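Putative endonuclease/exonuclease/phosphatase family protein (Bacteroides vulgatus ATCC 8482, PDB 3G6S) probably hydrolyses phosphodiester bonds of nucleic acids, as a putative nuclease of the endonuclease/exonuclease/phosphatase family. Local coordinates at residues Gly143-Ala146 with Arg147-Ser150; Ala151-Ile154 with Ile155-Ile158; Phe173-Thr176 with Asp177-Ala181; Ala213-Ala217 with Glu218-Lys222; Val47-Asn50 with Gln51-Leu55. One frame throughout, in Å; residues are numbered along the deposited sequence.

Contact 1: residues Gly143-Ala146 with Arg147-Ser150; sequences GEEA and RRQS
E145 reaches one turn along the helix to Q149, where Q149 NE2 donates to E145 OE2 over 2.8 Å. The bond is nearly straight, 166° at the hydrogen, and the carboxylate oxygen lies in the plane of the amide, the two flat groups being turned 30° apart. With CG anti to the backbone N (chi1 -170°) and a bend at chi2, the glutamate lies along the helix surface beside this partner, a spacing of four residues that suits Glu and Gln. G143 is the N-cap of helix 144-161, the connecting helix of a beta-alpha-beta unit between strands 131-138 and 167-172, and its carbonyl O accepts from R147 N at 3.2 Å. A146 O takes two donors, S150 N at 2.8 Å and S150 OG at 2.9 Å, the hydroxyl approaching from above the carbonyl plane, so the buried serine turns its polar atom back to its own helix. R147 folds back toward the helix start: E144 CA sits over one face of its guanidinium, and NH1 is bonded to the carbonyl of D140. Without the guanidinium, as with an alanine at R147, D140 O is likely to lose this donor and V175 and A181 their cover.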
loop_
_atom_site.group_PDB
_atom_site.type_symbol
_atom_site.label_atom_id
_atom_site.label_comp_id
_atom_site.label_asym_id
_atom_site.label_seq_id
_atom_site.Cartn_x
_atom_site.Cartn_y
_atom_site.Cartn_z
ATOM N N GLY A 143 3.137 -10.902 -14.781
ATOM C CA GLY A 143 2.067 -11.881 -14.703
ATOM C C GLY A 143 0.639 -11.378 -14.801
ATOM O O GLY A 143 0.104 -10.799 -13.852
ATOM N N GLU A 144 0.000 -11.614 -15.941
ATOM C CA GLU A 144 -1.378 -11.174 -16.122
ATOM C C GLU A 144 -2.345 -11.996 -15.302
ATOM O O GLU A 144 -3.110 -11.461 -14.500
ATOM C CB GLU A 144 -1.794 -11.265 -17.585
ATOM C CG GLU A 144 -1.281 -10.139 -18.433
ATOM C CD GLU A 144 -2.221 -9.819 -19.575
ATOM O OE1 GLU A 144 -3.386 -9.446 -19.297
ATOM O OE2 GLU A 144 -1.797 -9.939 -20.747
ATOM N N GLU A 145 -2.317 -13.300 -15.516
ATOM C CA GLU A 145 -3.210 -14.172 -14.789
ATOM C C GLU A 145 -2.953 -14.013 -13.300
ATOM O O GLU A 145 -3.894 -13.946 -12.511
ATOM C CB GLU A 145 -3.003 -15.624 -15.221
ATOM C CG GLU A 145 -4.045 -16.579 -14.689
ATOM C CD GLU A 145 -5.459 -16.038 -14.855
ATOM O OE1 GLU A 145 -5.765 -15.459 -15.925
ATOM O OE2 GLU A 145 -6.271 -16.196 -13.918
ATOM N N ALA A 146 -1.681 -13.929 -12.917
ATOM C CA ALA A 146 -1.331 -13.784 -11.505
ATOM C C ALA A 146 -2.032 -12.571 -10.908
ATOM O O ALA A 146 -2.538 -12.627 -9.783
ATOM C CB ALA A 146 0.173 -13.647 -11.340
ATOM N N ARG A 147 -2.069 -11.476 -11.662
ATOM C CA ARG A 147 -2.723 -10.275 -11.168
ATOM C C ARG A 147 -4.211 -10.486 -10.937
ATOM O O ARG A 147 -4.746 -10.070 -9.903
ATOM C CB ARG A 147 -2.515 -9.098 -12.121
ATOM C CG ARG A 147 -1.198 -8.384 -11.916
ATOM C CD ARG A 147 -1.226 -7.025 -12.571
ATOM N NE ARG A 147 -1.453 -7.090 -14.014
ATOM C CZ ARG A 147 -0.535 -7.462 -14.902
ATOM N NH1 ARG A 147 0.681 -7.811 -14.504
ATOM N NH2 ARG A 147 -0.832 -7.468 -16.195
ATOM N N ARG A 148 -4.880 -11.131 -11.889
ATOM C CA ARG A 148 -6.308 -11.376 -11.754
ATOM C C ARG A 148 -6.575 -12.264 -10.546
ATOM O O ARG A 148 -7.539 -12.048 -9.810
ATOM C CB ARG A 148 -6.876 -12.050 -13.003
ATOM C CG ARG A 148 -8.347 -12.429 -12.834
ATOM C CD ARG A 148 -8.875 -13.343 -13.938
ATOM N NE ARG A 148 -9.268 -12.632 -15.153
ATOM C CZ ARG A 148 -10.032 -13.169 -16.104
ATOM N NH1 ARG A 148 -10.475 -14.414 -15.969
ATOM N NH2 ARG A 148 -10.357 -12.474 -17.191
ATOM N N GLN A 149 -5.717 -13.260 -10.343
ATOM C CA GLN A 149 -5.876 -14.176 -9.222
ATOM C C GLN A 149 -5.576 -13.508 -7.894
ATOM O O GLN A 149 -6.259 -13.758 -6.898
ATOM C CB GLN A 149 -4.979 -15.408 -9.393
ATOM C CG GLN A 149 -5.434 -16.365 -10.483
ATOM C CD GLN A 149 -6.916 -16.697 -10.379
ATOM O OE1 GLN A 149 -7.413 -17.045 -9.304
ATOM N NE2 GLN A 149 -7.629 -16.587 -11.497
ATOM N N SER A 150 -4.544 -12.670 -7.877
ATOM C CA SER A 150 -4.154 -11.959 -6.658
ATOM C C SER A 150 -5.306 -11.097 -6.141
ATOM O O SER A 150 -5.529 -11.003 -4.931
ATOM C CB SER A 150 -2.935 -11.073 -6.928
ATOM O OG SER A 150 -1.779 -11.861 -7.128
#

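Contact 2: residues Ala151-Ile154 with Ile155-Ile158; sequences ALLI and IRKI
Successive backbone bonds four residues apart carry the helix from A151-I154 into I155-I158: I155 N to A151 O, R156 N to L152 O and K157 N to L153 O are each 3.1 Å, and I158 N to I154 O is 2.9 Å. The third is more bent than the first, 138° against 167° at the hydrogen, and K157 N also makes a weak bond to I154 O. Among the side chains, I154 CG2 meets I158 CD1 at 4.0 Å, the two isoleucines crossing at a slant. In both, CG2 stands anti to the backbone N and CG1 beside it (chi1 -73° in I158), which lets the end of the second chain swing back toward the methyl branch of the first. Both residues pack on V169 of strand 167-172, the strand that follows helix 144-161 in the beta-alpha-beta unit, so branched apolar chains suit the face that lies against the sheet. I155, buried too, turns to N188 and F190. On another side the aliphatic part of K157 runs alongside L153, both pointing the same way and both touching F96 of strand 88-97. R156, on the exposed side, crosses L153 at about a right angle. Its NH2 lies 3.7 Å from L153 CD1, while L153 CA sits over one face of the guanidinium, offset toward its rim.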
loop_
_atom_site.group_PDB
_atom_site.type_symbol
_atom_site.label_atom_id
_atom_site.label_comp_id
_atom_site.label_asym_id
_atom_site.label_seq_id
_atom_site.Cartn_x
_atom_site.Cartn_y
_atom_site.Cartn_z
ATOM N N ALA A 151 -6.033 -10.477 -7.071
ATOM C CA ALA A 151 -7.162 -9.627 -6.731
ATOM C C ALA A 151 -8.295 -10.443 -6.110
ATOM O O ALA A 151 -8.816 -10.096 -5.052
ATOM C CB ALA A 151 -7.648 -8.904 -7.969
ATOM N N LEU A 152 -8.673 -11.532 -6.768
ATOM C CA LEU A 152 -9.738 -12.386 -6.260
ATOM C C LEU A 152 -9.334 -12.973 -4.908
ATOM O O LEU A 152 -10.162 -13.108 -4.011
ATOM C CB LEU A 152 -10.032 -13.511 -7.257
ATOM C CG LEU A 152 -10.663 -13.031 -8.568
ATOM C CD1 LEU A 152 -10.325 -13.969 -9.720
ATOM C CD2 LEU A 152 -12.149 -12.906 -8.375
ATOM N N LEU A 153 -8.057 -13.303 -4.762
ATOM C CA LEU A 153 -7.559 -13.873 -3.524
ATOM C C LEU A 153 -7.722 -12.887 -2.372
ATOM O O LEU A 153 -8.155 -13.257 -1.280
ATOM C CB LEU A 153 -6.090 -14.260 -3.693
ATOM C CG LEU A 153 -5.286 -14.643 -2.446
ATOM C CD1 LEU A 153 -5.912 -15.841 -1.756
ATOM C CD2 LEU A 153 -3.857 -14.941 -2.858
ATOM N N ILE A 154 -7.384 -11.627 -2.618
ATOM C CA ILE A 154 -7.506 -10.601 -1.593
ATOM C C ILE A 154 -8.961 -10.444 -1.166
ATOM O O ILE A 154 -9.257 -10.385 0.028
ATOM C CB ILE A 154 -6.944 -9.254 -2.106
ATOM C CG1 ILE A 154 -5.425 -9.366 -2.244
ATOM C CG2 ILE A 154 -7.320 -8.108 -1.153
ATOM C CD1 ILE A 154 -4.777 -8.201 -2.966
ATOM N N ILE A 155 -9.868 -10.394 -2.135
ATOM C CA ILE A 155 -11.281 -10.267 -1.810
ATOM C C ILE A 155 -11.724 -11.401 -0.894
ATOM O O ILE A 155 -12.383 -11.161 0.117
ATOM C CB ILE A 155 -12.172 -10.258 -3.077
ATOM C CG1 ILE A 155 -11.910 -8.987 -3.891
ATOM C CG2 ILE A 155 -13.641 -10.329 -2.685
ATOM C CD1 ILE A 155 -12.852 -8.787 -5.065
ATOM N N ARG A 156 -11.348 -12.632 -1.226
ATOM C CA ARG A 156 -11.721 -13.780 -0.393
ATOM C C ARG A 156 -11.155 -13.712 1.026
ATOM O O ARG A 156 -11.749 -14.251 1.957
ATOM C CB ARG A 156 -11.273 -15.088 -1.048
ATOM C CG ARG A 156 -11.916 -15.365 -2.392
ATOM C CD ARG A 156 -11.864 -16.850 -2.695
ATOM N NE ARG A 156 -10.497 -17.362 -2.732
ATOM C CZ ARG A 156 -9.671 -17.217 -3.767
ATOM N NH1 ARG A 156 -10.077 -16.573 -4.856
ATOM N NH2 ARG A 156 -8.443 -17.720 -3.713
ATOM N N LYS A 157 -10.006 -13.056 1.184
ATOM C CA LYS A 157 -9.375 -12.929 2.493
ATOM C C LYS A 157 -10.036 -11.822 3.308
ATOM O O LYS A 157 -10.080 -11.891 4.535
ATOM C CB LYS A 157 -7.887 -12.632 2.336
ATOM C CG LYS A 157 -7.146 -13.657 1.480
ATOM C CD LYS A 157 -7.039 -15.028 2.153
ATOM C CE LYS A 157 -6.094 -14.984 3.349
ATOM N NZ LYS A 157 -5.816 -16.334 3.907
ATOM N N ILE A 158 -10.542 -10.794 2.627
ATOM C CA ILE A 158 -11.210 -9.708 3.323
ATOM C C ILE A 158 -12.531 -10.228 3.870
ATOM O O ILE A 158 -12.908 -9.900 4.997
ATOM C CB ILE A 158 -11.495 -8.510 2.398
ATOM C CG1 ILE A 158 -10.198 -7.763 2.088
ATOM C CG2 ILE A 158 -12.492 -7.570 3.060
ATOM C CD1 ILE A 158 -10.361 -6.697 0.970
#

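Contact 3: residues Phe173-Thr176 with Asp177-Ala181; sequences FNVT and DASDA
T176 O is gripped twice by S179, by the hydroxyl OG at 2.8 Å and by the backbone N at 3.2 Å. The hydroxyl comes almost head-on to the carbonyl, at a C=O...OG angle of 163°, whereas the N-H arrives from well above the carbonyl plane. The second bond closes the type I beta turn from T176 to S179. S179 is also the N-cap of helix 180-186: OG, placed between its own N and carbonyl carbon (chi1 64°), accepts from Y182 N while donating to T176 O. A serine, short and able to do both, fits this junction of turn and helix. The threonine at the head of the turn uses its own hydroxyl as well, since A178 N donates to T176 OG1 at 3.2 Å, an ST turn laid over the beta turn. Replacing T176 by valine would probably leave A178 N without this acceptor and the turn freer to shift. V175 packs against the serine, its CB 3.4 Å from S179 CB. Residues 173-179 connect strand 167-172 to helix 180-186. They lie beside helix 144-161, T176 touches E221 in the loop ahead of strand 224-228, and the ring of F173 turns inward, meeting F139 and presenting an edge-to-face contact with F227 on that strand.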
loop_
_atom_site.group_PDB
_atom_site.type_symbol
_atom_site.label_atom_id
_atom_site.label_comp_id
_atom_site.label_asym_id
_atom_site.label_seq_id
_atom_site.Cartn_x
_atom_site.Cartn_y
_atom_site.Cartn_z
ATOM N N PHE A 173 0.001 -1.861 -7.939
ATOM C CA PHE A 173 -0.532 -2.908 -8.774
ATOM C C PHE A 173 0.155 -3.061 -10.129
ATOM O O PHE A 173 -0.164 -3.978 -10.889
ATOM C CB PHE A 173 -2.029 -2.684 -8.951
ATOM C CG PHE A 173 -2.778 -2.648 -7.655
ATOM C CD1 PHE A 173 -2.689 -1.532 -6.817
ATOM C CD2 PHE A 173 -3.521 -3.756 -7.238
ATOM C CE1 PHE A 173 -3.327 -1.518 -5.577
ATOM C CE2 PHE A 173 -4.165 -3.759 -5.999
ATOM C CZ PHE A 173 -4.067 -2.634 -5.158
ATOM N N ASN A 174 1.092 -2.169 -10.427
ATOM C CA ASN A 174 1.817 -2.220 -11.688
ATOM C C ASN A 174 0.927 -2.185 -12.916
ATOM O O ASN A 174 1.248 -2.786 -13.938
ATOM C CB ASN A 174 2.698 -3.466 -11.765
ATOM C CG ASN A 174 3.966 -3.327 -10.974
ATOM O OD1 ASN A 174 4.696 -2.338 -11.107
ATOM N ND2 ASN A 174 4.256 -4.328 -10.154
ATOM N N VAL A 175 -0.209 -1.511 -12.815
ATOM C CA VAL A 175 -1.115 -1.388 -13.956
ATOM C C VAL A 175 -1.947 -0.134 -13.783
ATOM O O VAL A 175 -1.971 0.471 -12.710
ATOM C CB VAL A 175 -2.059 -2.616 -14.095
ATOM C CG1 VAL A 175 -1.279 -3.807 -14.627
ATOM C CG2 VAL A 175 -2.692 -2.956 -12.753
ATOM N N THR A 176 -2.608 0.288 -14.845
ATOM C CA THR A 176 -3.428 1.468 -14.721
ATOM C C THR A 176 -4.863 1.010 -14.541
ATOM O O THR A 176 -5.130 -0.184 -14.375
ATOM C CB THR A 176 -3.331 2.365 -15.969
ATOM O OG1 THR A 176 -3.776 1.640 -17.126
ATOM C CG2 THR A 176 -1.901 2.828 -16.168
ATOM N N ASP A 177 -5.781 1.968 -14.567
ATOM C CA ASP A 177 -7.197 1.681 -14.409
ATOM C C ASP A 177 -7.723 0.999 -15.663
ATOM O O ASP A 177 -8.819 0.447 -15.665
ATOM C CB ASP A 177 -7.956 2.985 -14.144
ATOM C CG ASP A 177 -7.721 4.032 -15.222
ATOM O OD1 ASP A 177 -6.549 4.237 -15.622
ATOM O OD2 ASP A 177 -8.708 4.660 -15.661
ATOM N N ALA A 178 -6.930 1.029 -16.727
ATOM C CA ALA A 178 -7.329 0.412 -17.989
ATOM C C ALA A 178 -7.003 -1.084 -18.039
ATOM O O ALA A 178 -7.352 -1.762 -18.999
ATOM C CB ALA A 178 -6.654 1.132 -19.157
ATOM N N SER A 179 -6.332 -1.597 -17.013
ATOM C CA SER A 179 -5.983 -3.009 -16.994
ATOM C C SER A 179 -7.195 -3.843 -16.623
ATOM O O SER A 179 -8.249 -3.307 -16.273
ATOM C CB SER A 179 -4.864 -3.271 -15.987
ATOM O OG SER A 179 -5.276 -2.981 -14.667
ATOM N N ASP A 180 -7.038 -5.161 -16.690
ATOM C CA ASP A 180 -8.126 -6.053 -16.340
ATOM C C ASP A 180 -8.113 -6.299 -14.837
ATOM O O ASP A 180 -9.161 -6.429 -14.216
ATOM C CB ASP A 180 -8.009 -7.383 -17.096
ATOM C CG ASP A 180 -7.444 -8.494 -16.237
ATOM O OD1 ASP A 180 -6.205 -8.538 -16.039
ATOM O OD2 ASP A 180 -8.245 -9.325 -15.743
ATOM N N ALA A 181 -6.927 -6.364 -14.246
ATOM C CA ALA A 181 -6.842 -6.589 -12.808
ATOM C C ALA A 181 -7.608 -5.476 -12.099
ATOM O O ALA A 181 -8.298 -5.712 -11.112
ATOM C CB ALA A 181 -5.382 -6.611 -12.344
#

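Contact 4: residues Ala213-Ala217 with Glu218-Lys222; sequences ARIPA and EDCEK
A short 3-10 turn, A217-D219, shapes the long surface loop that leads from strand 201-204 to strand 224-228, and two overlapping backbone bonds hold it together. D219 N donates to P216 O at 2.8 Å and C220 N to A217 O at 2.9 Å, each spanning three residues as 3-10 geometry requires. In both, the donor lies above the carbonyl plane, 44° out of it in the first and 58° in the second, as the tight winding turns the C=O groups away from their partners. Proline suits the entry to such a turn: it has no N-H to place, its ring restrains phi, and its carbonyl remains available as the first acceptor. The ring also provides a surface for the acidic residues that follow. E218 bends back to the rim of the ring, at CB, with CG set between its own N and carbonyl carbon (chi1 59°) and a further bend at chi2, and this carries OE1 to 3.5 Å from P216 CB. The carboxylate of D219 comes from the other end of the turn, bringing D219 OD2 to 3.1 Å from P216 CG. Glutamate and aspartate are at home here because their charged ends lie at the exposed surface. Behind the turn, C220 faces the rest of the loop, where it touches Y207 and H210, and A217 also lies on Y207. The cysteine, compact and moderately apolar, packs beside the isoleucine that comes just before the proline, with C220 SG 3.9 Å from I215 CG2.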
loop_
_atom_site.group_PDB
_atom_site.type_symbol
_atom_site.label_atom_id
_atom_site.label_comp_id
_atom_site.label_asym_id
_atom_site.label_seq_id
_atom_site.Cartn_x
_atom_site.Cartn_y
_atom_site.Cartn_z
ATOM N N ALA A 213 11.601 11.579 -11.415
ATOM C CA ALA A 213 11.396 12.761 -12.250
ATOM C C ALA A 213 12.091 12.695 -13.609
ATOM O O ALA A 213 12.437 13.725 -14.175
ATOM C CB ALA A 213 11.844 14.010 -11.500
ATOM N N ARG A 214 12.290 11.492 -14.135
ATOM C CA ARG A 214 12.937 11.359 -15.429
ATOM C C ARG A 214 11.923 11.174 -16.549
ATOM O O ARG A 214 12.249 11.300 -17.726
ATOM C CB ARG A 214 13.954 10.216 -15.402
ATOM C CG ARG A 214 15.264 10.648 -14.770
ATOM C CD ARG A 214 16.267 9.518 -14.632
ATOM N NE ARG A 214 15.777 8.461 -13.759
ATOM C CZ ARG A 214 16.533 7.488 -13.266
ATOM N NH1 ARG A 214 17.828 7.437 -13.560
ATOM N NH2 ARG A 214 15.994 6.561 -12.481
ATOM N N ILE A 215 10.682 10.892 -16.177
ATOM C CA ILE A 215 9.623 10.722 -17.161
ATOM C C ILE A 215 8.771 11.995 -17.171
ATOM O O ILE A 215 8.358 12.486 -16.116
ATOM C CB ILE A 215 8.737 9.501 -16.817
ATOM C CG1 ILE A 215 9.596 8.247 -16.756
ATOM C CG2 ILE A 215 7.666 9.325 -17.856
ATOM C CD1 ILE A 215 8.831 7.004 -16.394
ATOM N N PRO A 216 8.518 12.560 -18.364
ATOM C CA PRO A 216 7.707 13.778 -18.436
ATOM C C PRO A 216 6.316 13.538 -17.853
ATOM O O PRO A 216 5.704 12.500 -18.096
ATOM C CB PRO A 216 7.681 14.086 -19.931
ATOM C CG PRO A 216 7.792 12.733 -20.562
ATOM C CD PRO A 216 8.867 12.079 -19.712
ATOM N N ALA A 217 5.828 14.507 -17.087
ATOM C CA ALA A 217 4.518 14.410 -16.453
ATOM C C ALA A 217 3.421 13.861 -17.368
ATOM O O ALA A 217 2.708 12.929 -16.993
ATOM C CB ALA A 217 4.104 15.771 -15.903
ATOM N N GLU A 218 3.289 14.428 -18.562
ATOM C CA GLU A 218 2.256 13.983 -19.490
ATOM C C GLU A 218 2.306 12.495 -19.813
ATOM O O GLU A 218 1.287 11.904 -20.163
ATOM C CB GLU A 218 2.316 14.785 -20.798
ATOM C CG GLU A 218 3.647 14.696 -21.528
ATOM C CD GLU A 218 4.582 15.839 -21.175
ATOM O OE1 GLU A 218 4.791 16.085 -19.960
ATOM O OE2 GLU A 218 5.112 16.485 -22.113
ATOM N N ASP A 219 3.479 11.884 -19.693
ATOM C CA ASP A 219 3.605 10.459 -19.995
ATOM C C ASP A 219 3.611 9.564 -18.765
ATOM O O ASP A 219 3.821 8.357 -18.873
ATOM C CB ASP A 219 4.868 10.189 -20.822
ATOM C CG ASP A 219 4.835 10.873 -22.178
ATOM O OD1 ASP A 219 3.753 10.895 -22.809
ATOM O OD2 ASP A 219 5.894 11.371 -22.619
ATOM N N CYS A 220 3.385 10.147 -17.595
ATOM C CA CYS A 220 3.371 9.364 -16.366
ATOM C C CYS A 220 2.017 8.691 -16.150
ATOM O O CYS A 220 0.969 9.218 -16.534
ATOM C CB CYS A 220 3.702 10.251 -15.173
ATOM S SG CYS A 220 5.401 10.825 -15.116
ATOM N N GLU A 221 2.053 7.521 -15.529
ATOM C CA GLU A 221 0.840 6.774 -15.270
ATOM C C GLU A 221 0.611 6.573 -13.783
ATOM O O GLU A 221 1.526 6.721 -12.963
ATOM C CB GLU A 221 0.911 5.405 -15.926
ATOM C CG GLU A 221 1.402 5.413 -17.353
ATOM C CD GLU A 221 1.429 4.019 -17.934
ATOM O OE1 GLU A 221 1.851 3.083 -17.206
ATOM O OE2 GLU A 221 1.043 3.859 -19.115
ATOM N N LYS A 222 -0.627 6.225 -13.450
ATOM C CA LYS A 222 -1.020 5.962 -12.073
ATOM C C LYS A 222 -1.104 4.448 -11.925
ATOM O O LYS A 222 -1.954 3.817 -12.541
ATOM C CB LYS A 222 -2.384 6.596 -11.783
ATOM C CG LYS A 222 -2.956 6.236 -10.426
ATOM C CD LYS A 222 -4.114 7.151 -10.072
ATOM C CE LYS A 222 -4.442 7.094 -8.577
ATOM N NZ LYS A 222 -4.926 5.750 -8.150
#

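Contact 5: residues Val47-Asn50 with Gln51-Leu55; sequences VLHN and QFQDL
V47 sends one methyl across the first turn of the helix that follows it. From CB the side chain divides, and CG1 stands anti to the backbone N (chi1 -170°), where it passes over the backbone of F52, 3.6 Å from F52 N. The same methyl lies 4.1 Å from F52 CB, so this single branch bridges from the residue before the N-cap to the next turn. A beta-branched residue suits the place, being buried and stiff, and its backbone is bonded to that of Y78. L48 at the N-cap supplies the first acceptor of the helix, F52 N donating to L48 O at 2.7 Å. Q53 N to H49 O and D54 N to N50 O, both 3.0 Å, continue the ladder. Outside, H49 and Q53 lie side by side and point the same way, H49 CE1 approaching Q53 CG at 3.6 Å with the imidazole and amide planes 36° apart. The histidine also touches T74 and Y78. F52 turns from the helix to stack on Y78, while D54 OD2 accepts from W23 NE1 and so fastens the next turn to another loop. The arrangement is that of a helix N-terminus: strand 41-45 ends, a short link follows, and helix 49-58 starts with F52 reaching the ring of F82 on strand 81-84.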
loop_
_atom_site.group_PDB
_atom_site.type_symbol
_atom_site.label_atom_id
_atom_site.label_comp_id
_atom_site.label_asym_id
_atom_site.label_seq_id
_atom_site.Cartn_x
_atom_site.Cartn_y
_atom_site.Cartn_z
ATOM N N VAL A 47 10.034 -2.591 0.424
ATOM C CA VAL A 47 10.784 -2.221 1.612
ATOM C C VAL A 47 11.710 -3.354 2.070
ATOM O O VAL A 47 11.251 -4.422 2.481
ATOM C CB VAL A 47 9.811 -1.825 2.755
ATOM C CG1 VAL A 47 10.572 -1.213 3.912
ATOM C CG2 VAL A 47 8.755 -0.842 2.224
ATOM N N LEU A 48 13.019 -3.132 1.985
ATOM C CA LEU A 48 13.978 -4.149 2.414
ATOM C C LEU A 48 14.139 -4.075 3.934
ATOM O O LEU A 48 13.822 -3.054 4.559
ATOM C CB LEU A 48 15.329 -3.940 1.717
ATOM C CG LEU A 48 15.328 -4.178 0.201
ATOM C CD1 LEU A 48 16.692 -3.849 -0.384
ATOM C CD2 LEU A 48 14.953 -5.618 -0.092
ATOM N N HIS A 49 14.640 -5.156 4.519
ATOM C CA HIS A 49 14.812 -5.222 5.963
ATOM C C HIS A 49 15.544 -4.041 6.609
ATOM O O HIS A 49 15.136 -3.551 7.666
ATOM C CB HIS A 49 15.499 -6.523 6.370
ATOM C CG HIS A 49 15.619 -6.672 7.850
ATOM N ND1 HIS A 49 16.640 -6.090 8.569
ATOM C CD2 HIS A 49 14.790 -7.235 8.758
ATOM C CE1 HIS A 49 16.433 -6.289 9.859
ATOM N NE2 HIS A 49 15.317 -6.979 10.001
ATOM N N ASN A 50 16.618 -3.575 5.990
ATOM C CA ASN A 50 17.329 -2.451 6.568
ATOM C C ASN A 50 16.450 -1.212 6.475
ATOM O O ASN A 50 16.464 -0.377 7.376
ATOM C CB ASN A 50 18.645 -2.235 5.835
ATOM C CG ASN A 50 18.444 -1.939 4.381
ATOM O OD1 ASN A 50 18.216 -0.791 4.001
ATOM N ND2 ASN A 50 18.513 -2.974 3.548
ATOM N N GLN A 51 15.673 -1.101 5.395
ATOM C CA GLN A 51 14.780 0.050 5.218
ATOM C C GLN A 51 13.614 -0.045 6.209
ATOM O O GLN A 51 13.140 0.966 6.732
ATOM C CB GLN A 51 14.213 0.109 3.798
ATOM C CG GLN A 51 15.251 0.135 2.705
ATOM C CD GLN A 51 14.637 0.185 1.329
ATOM O OE1 GLN A 51 14.356 1.257 0.806
ATOM N NE2 GLN A 51 14.401 -0.981 0.742
ATOM N N PHE A 52 13.148 -1.261 6.462
ATOM C CA PHE A 52 12.071 -1.444 7.406
ATOM C C PHE A 52 12.560 -0.936 8.757
ATOM O O PHE A 52 11.848 -0.208 9.449
ATOM C CB PHE A 52 11.712 -2.915 7.506
ATOM C CG PHE A 52 10.566 -3.189 8.423
ATOM C CD1 PHE A 52 9.262 -2.909 8.032
ATOM C CD2 PHE A 52 10.784 -3.735 9.677
ATOM C CE1 PHE A 52 8.187 -3.176 8.879
ATOM C CE2 PHE A 52 9.718 -4.004 10.532
ATOM C CZ PHE A 52 8.414 -3.725 10.130
ATOM N N GLN A 53 13.782 -1.315 9.127
ATOM C CA GLN A 53 14.362 -0.888 10.405
ATOM C C GLN A 53 14.539 0.630 10.493
ATOM O O GLN A 53 14.361 1.212 11.562
ATOM C CB GLN A 53 15.716 -1.570 10.644
ATOM C CG GLN A 53 15.620 -3.035 11.061
ATOM C CD GLN A 53 14.769 -3.239 12.322
ATOM O OE1 GLN A 53 13.536 -3.150 12.281
ATOM N NE2 GLN A 53 15.429 -3.506 13.448
ATOM N N ASP A 54 14.896 1.271 9.382
ATOM C CA ASP A 54 15.064 2.715 9.399
ATOM C C ASP A 54 13.721 3.387 9.643
ATOM O O ASP A 54 13.644 4.395 10.346
ATOM C CB ASP A 54 15.641 3.230 8.080
ATOM C CG ASP A 54 17.048 2.751 7.836
ATOM O OD1 ASP A 54 17.780 2.503 8.824
ATOM O OD2 ASP A 54 17.430 2.632 6.650
ATOM N N LEU A 55 12.659 2.835 9.056
ATOM C CA LEU A 55 11.332 3.411 9.236
ATOM C C LEU A 55 10.945 3.368 10.712
ATOM O O LEU A 55 10.471 4.362 11.266
ATOM C CB LEU A 55 10.276 2.664 8.409
ATOM C CG LEU A 55 9.966 3.103 6.966
ATOM C CD1 LEU A 55 10.227 4.597 6.779
ATOM C CD2 LEU A 55 10.819 2.308 6.002
#

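Overall arrangement
Contacts 1 and 2 are successive parts of helix 144-161, one at its capped, partly buried start, with two side-chain hydrogen bonds, the other in its more buried middle, where isoleucines face the sheet. Contact 3 lies at the surface and touches contact 1, where R148 forms a long, weak ion pair with D180. Through T176 it also touches E221 and K222 of contact 4, the most exposed of the five, held by a 3-10 turn. Contact 5, on the opposite side of the chain's centre from contact 3, is another helix start, but one marked by the packing of aliphatic and aromatic side chains. Its centre is about 27 Å from that of contact 1.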